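Long-range contacts in pullulanase (Bacillus acidopullulyticus, PDB 2WAN), which hydrolyses the alpha-1,6-glucosidic linkages of pullulan and probably acts likewise as a debranching enzyme on the branch points of starch: residues G650-G655 with I676-D681; L342-E347 with A403-I408; V229-P234 with S254-N259. All blocks are in the same frame, centred on the assembly; numbering follows the deposited sequence.

Contact 1. Residues G650-G655 with I676-D681; sequences GEPWTG and IGVFND
The indole of Trp-653 lies obliquely beside the carboxylate of Asp-681, with ring atom CZ3 3.7 Å from Asp-681 CG. The ring and carboxylate planes are 48° apart, and the two side chains run alongside one another in opposite senses. The far corner of the indole, CH2, reaches CB of Phe-679 at 4.1 Å. CG of Trp-653 sits between the backbone N and the carbonyl carbon (chi1 52°). CB of Glu-651 packs toward the rim of one indole face, 3.6 Å above its plane. An alanine at Trp-653 would probably open a gap beside the carboxylate of Asp-681 and leave CB of Glu-651 without its aromatic cover.

Pro-652 packs against Val-678. Its CB rests 3.8 Å from CB of Val-678, and its CG approaches the carbonyl O of Phe-679 at 3.4 Å. The Phe-679 ring turns its edge to the backbone N of Glu-651. Its other neighbours include Tyr-731 and Phe-775, both edge-to-face.

The backbones join as neighbouring parallel strands of the barrel, 647-650 and 677-679. Gly-650 N donates to Gly-677 O at 3.0 Å. Phe-679 N returns a bond to Gly-650 O at 3.1 Å. Gly-650 thus pairs with the residues before and after Val-678.

Glu-651 OE2 forms a salt bridge with Arg-620, and its OE1 accepts a hydrogen bond from Leu-623 N. Asp-681 forms a salt bridge with Lys-668. In the alpha-amylase family the active site lies at the C-terminal ends of the barrel strands. The chemistry implies a contact held by two backbone bonds and topped by apolar packing, with the acid groups engaged by partners outside the two segments.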
ATOM      1  N   GLY A 650      -2.532   0.392   5.664  1.00 10.99           N
ATOM      2  CA  GLY A 650      -1.795  -0.564   4.840  1.00 10.14           C
ATOM      3  C   GLY A 650      -0.332  -0.690   5.189  1.00 13.82           C
ATOM      4  O   GLY A 650       0.128  -0.077   6.151  1.00 11.00           O
ATOM      5  N   GLU A 651       0.393  -1.481   4.400  1.00 13.50           N
ATOM      6  CA  GLU A 651       1.811  -1.761   4.678  1.00 13.06           C
ATOM      7  C   GLU A 651       2.711  -0.620   4.205  1.00 13.70           C
ATOM      8  O   GLU A 651       2.694  -0.264   3.013  1.00 15.54           O
ATOM      9  CB  GLU A 651       2.249  -3.041   3.988  1.00 14.85           C
ATOM     10  CG  GLU A 651       1.479  -4.282   4.410  1.00 14.44           C
ATOM     11  CD  GLU A 651       1.839  -5.476   3.543  1.00 17.82           C
ATOM     12  OE1 GLU A 651       1.651  -5.423   2.293  1.00 15.96           O
ATOM     13  OE2 GLU A 651       2.304  -6.483   4.119  1.00 18.28           O
ATOM     14  N   PRO A 652       3.496  -0.037   5.127  1.00 12.74           N
ATOM     15  CA  PRO A 652       4.359   1.100   4.752  1.00 14.90           C
ATOM     16  C   PRO A 652       5.706   0.627   4.180  1.00 16.00           C
ATOM     17  O   PRO A 652       6.774   1.122   4.567  1.00 16.75           O
ATOM     18  CB  PRO A 652       4.541   1.835   6.088  1.00 13.81           C
ATOM     19  CG  PRO A 652       4.618   0.682   7.081  1.00 13.61           C
ATOM     20  CD  PRO A 652       3.453  -0.211   6.597  1.00 13.85           C
ATOM     21  N   TRP A 653       5.659  -0.339   3.271  1.00 14.30           N
ATOM     22  CA  TRP A 653       6.880  -0.828   2.633  1.00 17.20           C
ATOM     23  C   TRP A 653       6.590  -1.342   1.236  1.00 16.89           C
ATOM     24  O   TRP A 653       5.427  -1.460   0.831  1.00 16.01           O
ATOM     25  CB  TRP A 653       7.612  -1.885   3.506  1.00 18.09           C
ATOM     26  CG  TRP A 653       6.750  -3.016   3.969  1.00 18.36           C
ATOM     27  CD1 TRP A 653       6.324  -4.073   3.225  1.00 17.99           C
ATOM     28  CD2 TRP A 653       6.182  -3.190   5.282  1.00 19.01           C
ATOM     29  NE1 TRP A 653       5.539  -4.908   3.990  1.00 19.05           N
ATOM     30  CE2 TRP A 653       5.427  -4.385   5.251  1.00 18.20           C
ATOM     31  CE3 TRP A 653       6.252  -2.461   6.484  1.00 16.55           C
ATOM     32  CZ2 TRP A 653       4.733  -4.873   6.379  1.00 16.87           C
ATOM     33  CZ3 TRP A 653       5.561  -2.943   7.608  1.00 17.70           C
ATOM     34  CH2 TRP A 653       4.808  -4.134   7.541  1.00 18.51           C
ATOM     35  N   THR A 654       7.654  -1.644   0.499  1.00 16.01           N
ATOM     36  CA  THR A 654       7.528  -2.152  -0.862  1.00 17.96           C
ATOM     37  C   THR A 654       7.977  -3.613  -0.906  1.00 18.97           C
ATOM     38  O   THR A 654       8.422  -4.165   0.109  1.00 19.75           O
ATOM     39  CB  THR A 654       8.393  -1.334  -1.836  1.00 18.75           C
ATOM     40  OG1 THR A 654       9.779  -1.608  -1.571  1.00 20.29           O
ATOM     41  CG2 THR A 654       8.089   0.165  -1.692  1.00 17.74           C
ATOM     42  N   GLY A 655       7.855  -4.242  -2.074  1.00 16.11           N
ATOM     43  CA  GLY A 655       8.325  -5.615  -2.263  1.00 19.43           C
ATOM     44  C   GLY A 655       9.568  -5.729  -3.119  1.00 21.32           C
ATOM     45  O   GLY A 655      10.020  -6.834  -3.420  1.00 23.47           O
ATOM     46  N   ILE A 676      -5.169   7.994   7.323  1.00 13.92           N
ATOM     47  CA  ILE A 676      -4.841   6.590   7.061  1.00 12.44           C
ATOM     48  C   ILE A 676      -3.795   6.090   8.063  1.00 11.63           C
ATOM     49  O   ILE A 676      -3.051   6.878   8.647  1.00 13.21           O
ATOM     50  CB  ILE A 676      -4.289   6.378   5.619  1.00 12.76           C
ATOM     51  CG1 ILE A 676      -2.835   6.886   5.500  1.00 14.54           C
ATOM     52  CG2 ILE A 676      -5.249   6.968   4.535  1.00 13.68           C
ATOM     53  CD1 ILE A 676      -2.185   6.718   4.093  1.00 16.56           C
ATOM     54  N   GLY A 677      -3.758   4.778   8.256  1.00 10.62           N
ATOM     55  CA  GLY A 677      -2.812   4.139   9.179  1.00 11.24           C
ATOM     56  C   GLY A 677      -1.799   3.230   8.519  1.00 11.42           C
ATOM     57  O   GLY A 677      -1.967   2.816   7.365  1.00 11.80           O
ATOM     58  N   VAL A 678      -0.709   2.938   9.235  1.00 10.38           N
ATOM     59  CA  VAL A 678       0.320   2.030   8.714  1.00  9.80           C
ATOM     60  C   VAL A 678       0.606   0.912   9.706  1.00  9.86           C
ATOM     61  O   VAL A 678       0.617   1.138  10.906  1.00 11.66           O
ATOM     62  CB  VAL A 678       1.642   2.767   8.337  1.00  9.62           C
ATOM     63  CG1 VAL A 678       1.395   3.722   7.189  1.00 10.90           C
ATOM     64  CG2 VAL A 678       2.237   3.521   9.563  1.00 11.73           C
ATOM     65  N   PHE A 679       0.827  -0.294   9.195  1.00 10.03           N
ATOM     66  CA  PHE A 679       1.235  -1.405  10.036  1.00 10.01           C
ATOM     67  C   PHE A 679       2.545  -1.055  10.722  1.00 12.85           C
ATOM     68  O   PHE A 679       3.499  -0.583  10.081  1.00 12.71           O
ATOM     69  CB  PHE A 679       1.404  -2.677   9.208  1.00 10.11           C
ATOM     70  CG  PHE A 679       0.115  -3.362   8.924  1.00 11.88           C
ATOM     71  CD1 PHE A 679      -0.513  -4.115   9.923  1.00 12.52           C
ATOM     72  CD2 PHE A 679      -0.494  -3.232   7.682  1.00 12.12           C
ATOM     73  CE1 PHE A 679      -1.753  -4.760   9.689  1.00 12.62           C
ATOM     74  CE2 PHE A 679      -1.721  -3.880   7.436  1.00 13.41           C
ATOM     75  CZ  PHE A 679      -2.331  -4.648   8.428  1.00 10.86           C
ATOM     76  N   ASN A 680       2.569  -1.271  12.027  1.00 11.64           N
ATOM     77  CA  ASN A 680       3.680  -0.852  12.862  1.00 11.58           C
ATOM     78  C   ASN A 680       4.675  -1.987  13.065  1.00 11.22           C
ATOM     79  O   ASN A 680       4.585  -2.748  14.015  1.00 12.36           O
ATOM     80  CB  ASN A 680       3.142  -0.304  14.194  1.00 10.06           C
ATOM     81  CG  ASN A 680       4.240   0.288  15.069  1.00 10.47           C
ATOM     82  OD1 ASN A 680       5.421   0.126  14.782  1.00 12.26           O
ATOM     83  ND2 ASN A 680       3.845   0.958  16.158  1.00 12.07           N
ATOM     84  N   ASP A 681       5.618  -2.110  12.142  1.00 10.64           N
ATOM     85  CA  ASP A 681       6.640  -3.137  12.299  1.00 14.32           C
ATOM     86  C   ASP A 681       7.620  -2.841  13.443  1.00 14.26           C
ATOM     87  O   ASP A 681       8.320  -3.762  13.899  1.00 12.46           O
ATOM     88  CB  ASP A 681       7.352  -3.476  10.969  1.00 13.62           C
ATOM     89  CG  ASP A 681       7.993  -2.269  10.284  1.00 18.49           C
ATOM     90  OD1 ASP A 681       7.554  -1.117  10.481  1.00 18.02           O
ATOM     91  OD2 ASP A 681       8.941  -2.503   9.508  1.00 24.02           O
TER

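Contact 2. Residues L342-E347 with A403-I408; sequences LLYNSE and ATRGMI. With ACT (acetate ion), chain P.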
ATOM      1  N   LEU A 342     -17.607  -6.534 -28.708  1.00 15.37           N
ATOM      2  CA  LEU A 342     -17.982  -7.905 -29.049  1.00 12.66           C
ATOM      3  C   LEU A 342     -19.004  -8.372 -28.025  1.00 14.95           C
ATOM      4  O   LEU A 342     -18.718  -8.398 -26.824  1.00 13.06           O
ATOM      5  CB  LEU A 342     -16.767  -8.851 -29.062  1.00 12.65           C
ATOM      6  CG  LEU A 342     -15.549  -8.407 -29.894  1.00 15.91           C
ATOM      7  CD1 LEU A 342     -14.438  -9.466 -29.870  1.00 13.55           C
ATOM      8  CD2 LEU A 342     -15.979  -8.142 -31.314  1.00 17.94           C
ATOM      9  N   LEU A 343     -20.202  -8.687 -28.512  1.00 13.63           N
ATOM     10  CA  LEU A 343     -21.323  -9.138 -27.678  1.00 12.46           C
ATOM     11  C   LEU A 343     -21.589 -10.614 -27.897  1.00 14.19           C
ATOM     12  O   LEU A 343     -21.618 -11.069 -29.047  1.00 15.13           O
ATOM     13  CB  LEU A 343     -22.600  -8.339 -28.014  1.00 14.22           C
ATOM     14  CG  LEU A 343     -22.669  -6.905 -27.491  1.00 15.26           C
ATOM     15  CD1 LEU A 343     -23.946  -6.221 -27.984  1.00 15.25           C
ATOM     16  CD2 LEU A 343     -22.598  -6.831 -25.957  1.00 17.25           C
ATOM     17  N   TYR A 344     -21.801 -11.344 -26.799  1.00 12.69           N
ATOM     18  CA  TYR A 344     -22.052 -12.786 -26.811  1.00 13.73           C
ATOM     19  C   TYR A 344     -23.326 -13.091 -26.012  1.00 15.47           C
ATOM     20  O   TYR A 344     -23.458 -12.697 -24.842  1.00 15.03           O
ATOM     21  CB  TYR A 344     -20.888 -13.561 -26.180  1.00 12.71           C
ATOM     22  CG  TYR A 344     -19.504 -13.266 -26.763  1.00 14.57           C
ATOM     23  CD1 TYR A 344     -18.909 -14.144 -27.668  1.00 13.18           C
ATOM     24  CD2 TYR A 344     -18.792 -12.119 -26.381  1.00 15.28           C
ATOM     25  CE1 TYR A 344     -17.619 -13.886 -28.187  1.00 15.69           C
ATOM     26  CE2 TYR A 344     -17.515 -11.845 -26.904  1.00 14.37           C
ATOM     27  CZ  TYR A 344     -16.946 -12.729 -27.808  1.00 17.86           C
ATOM     28  OH  TYR A 344     -15.693 -12.452 -28.314  1.00 17.65           O
ATOM     29  N   ASN A 345     -24.253 -13.809 -26.637  1.00 15.78           N
ATOM     30  CA  ASN A 345     -25.473 -14.237 -25.945  1.00 16.60           C
ATOM     31  C   ASN A 345     -25.323 -15.578 -25.223  1.00 17.32           C
ATOM     32  O   ASN A 345     -26.312 -16.216 -24.848  1.00 20.83           O
ATOM     33  CB  ASN A 345     -26.652 -14.247 -26.933  1.00 17.55           C
ATOM     34  CG  ASN A 345     -26.515 -15.315 -27.998  1.00 19.71           C
ATOM     35  OD1 ASN A 345     -25.568 -16.105 -27.997  1.00 20.55           O
ATOM     36  ND2 ASN A 345     -27.475 -15.344 -28.922  1.00 22.76           N
ATOM     37  N   SER A 346     -24.075 -16.002 -25.048  1.00 18.10           N
ATOM     38  CA  SER A 346     -23.748 -17.199 -24.283  1.00 17.36           C
ATOM     39  C   SER A 346     -22.361 -17.065 -23.663  1.00 16.54           C
ATOM     40  O   SER A 346     -21.537 -16.262 -24.092  1.00 18.24           O
ATOM     41  CB  SER A 346     -23.822 -18.473 -25.144  1.00 19.42           C
ATOM     42  OG  SER A 346     -22.652 -18.641 -25.942  1.00 20.90           O
ATOM     43  N   GLU A 347     -22.118 -17.865 -22.644  1.00 17.44           N
ATOM     44  CA  GLU A 347     -20.860 -17.818 -21.927  1.00 18.27           C
ATOM     45  C   GLU A 347     -19.653 -18.356 -22.724  1.00 21.49           C
ATOM     46  O   GLU A 347     -18.538 -17.867 -22.554  1.00 19.12           O
ATOM     47  CB  GLU A 347     -21.036 -18.551 -20.597  1.00 20.53           C
ATOM     48  CG  GLU A 347     -19.930 -18.330 -19.581  1.00 19.92           C
ATOM     49  CD  GLU A 347     -20.328 -18.778 -18.182  1.00 20.18           C
ATOM     50  OE1 GLU A 347     -21.231 -19.624 -18.040  1.00 17.67           O
ATOM     51  OE2 GLU A 347     -19.735 -18.282 -17.214  1.00 18.10           O
ATOM     52  N   ALA A 403     -13.128 -15.518 -16.290  1.00 13.73           N
ATOM     53  CA  ALA A 403     -12.999 -14.192 -16.901  1.00 15.00           C
ATOM     54  C   ALA A 403     -12.527 -14.220 -18.354  1.00 15.29           C
ATOM     55  O   ALA A 403     -11.668 -13.414 -18.760  1.00 15.16           O
ATOM     56  CB  ALA A 403     -12.113 -13.259 -16.031  1.00 15.71           C
ATOM     57  N   THR A 404     -13.082 -15.153 -19.135  1.00 13.60           N
ATOM     58  CA  THR A 404     -12.854 -15.140 -20.573  1.00 15.55           C
ATOM     59  C   THR A 404     -13.575 -13.918 -21.179  1.00 13.84           C
ATOM     60  O   THR A 404     -13.165 -13.392 -22.229  1.00 14.62           O
ATOM     61  CB  THR A 404     -13.355 -16.423 -21.245  1.00 14.07           C
ATOM     62  OG1 THR A 404     -14.761 -16.579 -21.005  1.00 15.43           O
ATOM     63  CG2 THR A 404     -12.609 -17.656 -20.694  1.00 18.18           C
ATOM     64  N   ARG A 405     -14.635 -13.475 -20.495  1.00 13.50           N
ATOM     65  CA  ARG A 405     -15.509 -12.400 -20.954  1.00 11.34           C
ATOM     66  C   ARG A 405     -16.077 -11.665 -19.757  1.00 11.61           C
ATOM     67  O   ARG A 405     -16.208 -12.249 -18.684  1.00 12.97           O
ATOM     68  CB  ARG A 405     -16.705 -12.968 -21.744  1.00 13.08           C
ATOM     69  CG  ARG A 405     -16.300 -13.904 -22.860  1.00 11.82           C
ATOM     70  CD  ARG A 405     -17.476 -14.688 -23.483  1.00 13.16           C
ATOM     71  NE  ARG A 405     -16.893 -15.500 -24.564  1.00 17.04           N
ATOM     72  CZ  ARG A 405     -17.576 -16.260 -25.412  1.00 18.09           C
ATOM     73  NH1 ARG A 405     -18.894 -16.351 -25.324  1.00 12.51           N
ATOM     74  NH2 ARG A 405     -16.925 -16.932 -26.357  1.00 16.60           N
ATOM     75  N   GLY A 406     -16.424 -10.394 -19.964  1.00 10.95           N
ATOM     76  CA  GLY A 406     -17.178  -9.621 -18.967  1.00 10.07           C
ATOM     77  C   GLY A 406     -18.653  -9.979 -19.076  1.00 12.68           C
ATOM     78  O   GLY A 406     -19.090 -10.471 -20.120  1.00 12.88           O
ATOM     79  N   MET A 407     -19.412  -9.756 -18.003  1.00 11.35           N
ATOM     80  CA  MET A 407     -20.839 -10.075 -18.007  1.00 12.76           C
ATOM     81  C   MET A 407     -21.646  -8.851 -17.590  1.00 13.33           C
ATOM     82  O   MET A 407     -21.345  -8.221 -16.586  1.00 11.83           O
ATOM     83  CB  MET A 407     -21.125 -11.240 -17.066  1.00 14.18           C
ATOM     84  CG  MET A 407     -22.572 -11.746 -17.105  1.00 11.41           C
ATOM     85  SD  MET A 407     -22.777 -13.069 -15.899  1.00 12.65           S
ATOM     86  CE  MET A 407     -24.458 -13.552 -16.269  1.00 16.17           C
ATOM     87  N   ILE A 408     -22.672  -8.517 -18.373  1.00 11.69           N
ATOM     88  CA  ILE A 408     -23.546  -7.388 -18.082  1.00 12.20           C
ATOM     89  C   ILE A 408     -24.661  -7.878 -17.154  1.00 13.01           C
ATOM     90  O   ILE A 408     -25.365  -8.866 -17.472  1.00 13.17           O
ATOM     91  CB  ILE A 408     -24.172  -6.846 -19.380  1.00 12.58           C
ATOM     92  CG1 ILE A 408     -23.088  -6.320 -20.327  1.00 12.36           C
ATOM     93  CG2 ILE A 408     -25.214  -5.748 -19.066  1.00 13.88           C
ATOM     94  CD1 ILE A 408     -23.300  -6.696 -21.757  1.00 15.97           C
TER
HETATM   95  C   ACT P1936     -13.462 -15.673 -26.363  1.00 41.33           C
HETATM   96  O   ACT P1936     -13.886 -15.980 -25.214  1.00 36.10           O
HETATM   97  OXT ACT P1936     -12.717 -14.671 -26.440  1.00 42.72           O
HETATM   98  CH3 ACT P1936     -13.812 -16.454 -27.596  1.00 39.70           C
HETATM   99  O   HOH W   1     -16.056 -18.614 -21.979  1.00 24.75           O
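This is a cation-pi contact in the antiparallel sheet that includes strand 338-344 of the carbohydrate-binding module 48 region. It lies between the end of that strand and the loop leading into strand 406-407. The guanidinium of Arg-405 lies flat on the ring of Tyr-344, with the planes 26° apart. Arg-405 CZ stands 3.8 Å from the ring centroid of Tyr-344, while Arg-405 NE lies over the ring centre. The side chains cross at about a right angle. CD of Arg-405 also points a CH-pi contact at the same face. The arginine chain runs extended from CG to NE (chi2 169°, chi3 178°), carrying its flat end out from the backbone.

Backbone oxygens complete the setting. Glu-347 O sits over the guanidinium face opposite Tyr-344, 2.9 Å above the plane. Ser-346 O lies in the plane, at the edge, and takes a weak bond from Arg-405 NH1 at 2.9 Å. Arg-405 NH2 donates to Gly-349 O. An acetate ion, probably from the crystallisation liquor, accepts from Arg-405 NE at 3.1 Å. These oxygens would probably help to offset the positive charge.

One water joins Glu-347 O, at 2.7 Å, to Thr-404 OG1, which also bonds to Ser-400. Leu-343 and Ile-408 add a thin apolar touch, CD2 to CD1 at 4.3 Å.

Strands 338-344 and 406-407 each pair antiparallel with strand 377-383. The stack therefore links chain that leaves one strand with chain that enters another strand of the same antiparallel sheet. That setting fits the beta-sandwich fold of module 48 domains.

Contact 3. Residues V229-P234 with S254-N259; sequences VSLTVP and SVNHPN
Asn-256 meets strand 223-233 through its side-chain amide. Its ND2 donates to Ser-230 O at 3.0 Å, with 152° at the hydrogen. The donor is tilted 21° from the carbonyl plane. The other end of the amide works through water: one molecule donates to Asn-256 OD1 at 2.8 Å and accepts from Thr-232 N at 3.1 Å. One side chain thus serves two backbone groups of the strand.

Beside it, Leu-231 and Val-255 cross at about a right angle. CD1 of Leu-231 presses on CB of Val-255 at 3.7 Å. CG1 of Val-255, anti to its backbone N (chi1 178°), reaches Thr-232 O at 3.7 Å.

The second shell positions these groups. Asp-253 OD1 also accepts from ND2 of Asn-256, which helps to fix the turn of the amide. Val-255 leans on Val-240, and Leu-231 packs on Phe-242 and Leu-205.

Strand 223-233 is an edge strand of a three-stranded sheet. Strand 250-253 is an edge strand of a four-stranded one. The contact bridges the first and the chain that follows the second, consistent with the beta-sandwich expected of a pullulanase X25 domain.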
ATOM      1  N   VAL A 229      39.978  25.269  -6.219  1.00 25.02           N
ATOM      2  CA  VAL A 229      39.969  26.613  -6.803  1.00 25.98           C
ATOM      3  C   VAL A 229      40.004  27.671  -5.700  1.00 27.06           C
ATOM      4  O   VAL A 229      39.204  27.621  -4.758  1.00 27.67           O
ATOM      5  CB  VAL A 229      38.732  26.852  -7.721  1.00 27.09           C
ATOM      6  CG1 VAL A 229      38.772  28.256  -8.327  1.00 25.69           C
ATOM      7  CG2 VAL A 229      38.667  25.817  -8.832  1.00 25.64           C
ATOM      8  N   SER A 230      40.930  28.622  -5.827  1.00 26.92           N
ATOM      9  CA  SER A 230      41.028  29.763  -4.900  1.00 29.18           C
ATOM     10  C   SER A 230      40.074  30.886  -5.281  1.00 30.50           C
ATOM     11  O   SER A 230      39.988  31.267  -6.452  1.00 28.83           O
ATOM     12  CB  SER A 230      42.458  30.315  -4.858  1.00 28.96           C
ATOM     13  OG  SER A 230      43.362  29.328  -4.395  1.00 33.93           O
ATOM     14  N   LEU A 231      39.385  31.415  -4.271  1.00 33.51           N
ATOM     15  CA  LEU A 231      38.412  32.497  -4.432  1.00 36.21           C
ATOM     16  C   LEU A 231      38.580  33.531  -3.317  1.00 38.54           C
ATOM     17  O   LEU A 231      38.380  33.221  -2.139  1.00 38.74           O
ATOM     18  CB  LEU A 231      36.979  31.937  -4.419  1.00 36.73           C
ATOM     19  CG  LEU A 231      35.777  32.893  -4.353  1.00 37.04           C
ATOM     20  CD1 LEU A 231      35.540  33.563  -5.689  1.00 38.27           C
ATOM     21  CD2 LEU A 231      34.527  32.151  -3.920  1.00 37.15           C
ATOM     22  N   THR A 232      38.953  34.753  -3.689  1.00 40.02           N
ATOM     23  CA  THR A 232      39.007  35.851  -2.728  1.00 41.27           C
ATOM     24  C   THR A 232      37.805  36.781  -2.919  1.00 42.36           C
ATOM     25  O   THR A 232      37.542  37.258  -4.023  1.00 40.87           O
ATOM     26  CB  THR A 232      40.338  36.643  -2.801  1.00 41.89           C
ATOM     27  OG1 THR A 232      40.533  37.136  -4.129  1.00 46.54           O
ATOM     28  CG2 THR A 232      41.509  35.757  -2.444  1.00 37.86           C
ATOM     29  N   VAL A 233      37.068  36.991  -1.832  1.00 44.36           N
ATOM     30  CA  VAL A 233      35.900  37.869  -1.815  1.00 47.07           C
ATOM     31  C   VAL A 233      36.314  39.212  -1.205  1.00 49.06           C
ATOM     32  O   VAL A 233      36.763  39.253  -0.055  1.00 50.18           O
ATOM     33  CB  VAL A 233      34.722  37.232  -1.027  1.00 46.29           C
ATOM     34  CG1 VAL A 233      33.543  38.197  -0.911  1.00 44.96           C
ATOM     35  CG2 VAL A 233      34.279  35.944  -1.696  1.00 46.53           C
ATOM     36  N   PRO A 234      36.167  40.311  -1.977  1.00 51.21           N
ATOM     37  CA  PRO A 234      36.659  41.635  -1.579  1.00 52.67           C
ATOM     38  C   PRO A 234      35.946  42.227  -0.362  1.00 54.31           C
ATOM     39  O   PRO A 234      34.960  41.661   0.121  1.00 54.29           O
ATOM     40  CB  PRO A 234      36.374  42.498  -2.814  1.00 52.76           C
ATOM     41  CG  PRO A 234      35.226  41.822  -3.483  1.00 53.23           C
ATOM     42  CD  PRO A 234      35.480  40.358  -3.282  1.00 50.37           C
ATOM     43  N   SER A 254      32.048  33.686 -10.759  1.00 33.65           N
ATOM     44  CA  SER A 254      31.865  35.021 -11.332  1.00 35.34           C
ATOM     45  C   SER A 254      32.926  36.038 -10.896  1.00 36.54           C
ATOM     46  O   SER A 254      32.988  37.139 -11.447  1.00 37.91           O
ATOM     47  CB  SER A 254      30.459  35.549 -11.022  1.00 34.63           C
ATOM     48  OG  SER A 254      30.259  35.665  -9.620  1.00 32.30           O
ATOM     49  N   VAL A 255      33.751  35.678  -9.913  1.00 37.05           N
ATOM     50  CA  VAL A 255      34.843  36.549  -9.477  1.00 37.08           C
ATOM     51  C   VAL A 255      36.102  36.292 -10.303  1.00 37.50           C
ATOM     52  O   VAL A 255      36.707  37.234 -10.827  1.00 36.73           O
ATOM     53  CB  VAL A 255      35.136  36.412  -7.963  1.00 37.14           C
ATOM     54  CG1 VAL A 255      36.307  37.306  -7.542  1.00 40.57           C
ATOM     55  CG2 VAL A 255      33.900  36.749  -7.146  1.00 38.11           C
ATOM     56  N   ASN A 256      36.494  35.021 -10.418  1.00 36.95           N
ATOM     57  CA  ASN A 256      37.654  34.635 -11.226  1.00 38.02           C
ATOM     58  C   ASN A 256      37.393  34.750 -12.728  1.00 39.66           C
ATOM     59  O   ASN A 256      38.326  34.950 -13.508  1.00 39.41           O
ATOM     60  CB  ASN A 256      38.121  33.214 -10.892  1.00 35.66           C
ATOM     61  CG  ASN A 256      38.719  33.102  -9.496  1.00 34.47           C
ATOM     62  OD1 ASN A 256      39.632  33.839  -9.138  1.00 30.70           O
ATOM     63  ND2 ASN A 256      38.213  32.158  -8.708  1.00 30.60           N
ATOM     64  N   HIS A 257      36.130  34.611 -13.126  1.00 42.15           N
ATOM     65  CA  HIS A 257      35.740  34.749 -14.533  1.00 45.70           C
ATOM     66  C   HIS A 257      34.440  35.552 -14.647  1.00 47.30           C
ATOM     67  O   HIS A 257      33.358  34.967 -14.746  1.00 47.42           O
ATOM     68  CB  HIS A 257      35.613  33.375 -15.203  1.00 46.30           C
ATOM     69  CG  HIS A 257      36.908  32.627 -15.286  1.00 50.76           C
ATOM     70  ND1 HIS A 257      37.269  31.658 -14.373  1.00 51.33           N
ATOM     71  CD2 HIS A 257      37.937  32.720 -16.161  1.00 51.32           C
ATOM     72  CE1 HIS A 257      38.460  31.179 -14.688  1.00 52.51           C
ATOM     73  NE2 HIS A 257      38.888  31.807 -15.769  1.00 53.98           N
ATOM     74  N   PRO A 258      34.550  36.898 -14.632  1.00 49.51           N
ATOM     75  CA  PRO A 258      33.410  37.820 -14.501  1.00 51.79           C
ATOM     76  C   PRO A 258      32.331  37.671 -15.577  1.00 53.92           C
ATOM     77  O   PRO A 258      31.178  37.388 -15.245  1.00 55.80           O
ATOM     78  CB  PRO A 258      34.064  39.209 -14.563  1.00 51.55           C
ATOM     79  CG  PRO A 258      35.482  38.982 -14.173  1.00 50.22           C
ATOM     80  CD  PRO A 258      35.823  37.633 -14.728  1.00 50.56           C
ATOM     81  N   ASN A 259      32.688  37.869 -16.842  1.00 56.29           N
ATOM     82  CA  ASN A 259      31.721  37.695 -17.922  1.00 57.87           C
ATOM     83  C   ASN A 259      32.170  36.620 -18.907  1.00 57.81           C
ATOM     84  O   ASN A 259      32.243  36.847 -20.117  1.00 58.37           O
ATOM     85  CB  ASN A 259      31.389  39.030 -18.618  1.00 58.89           C
ATOM     86  CG  ASN A 259      29.937  39.096 -19.111  1.00 60.25           C
ATOM     87  OD1 ASN A 259      29.560  38.419 -20.071  1.00 60.00           O
ATOM     88  ND2 ASN A 259      29.122  39.919 -18.453  1.00 57.76           N
TER
HETATM   89  O   HOH W   2      39.975  34.928  -6.571  1.00 46.87           O

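How the contacts relate
Along the chain come contact 3, then contact 2, then contact 1. They share no sheet. Contact 3 joins two antiparallel sheets of the X25 region. Contact 2 belongs to the antiparallel sheet of the module 48 region, and contact 1 to the closed parallel barrel of the catalytic domain. The centre of contact 1 lies about 7 Å from the centre of the chain. The centres of contacts 2 and 3 are about 75 Å apart, on opposite sides of that centre. Contact 1 is about 38 Å from contact 2 (about 24 Å between nearest atoms) and about 51 Å from contact 3, centre to centre. No two touch; each ties together its own domain.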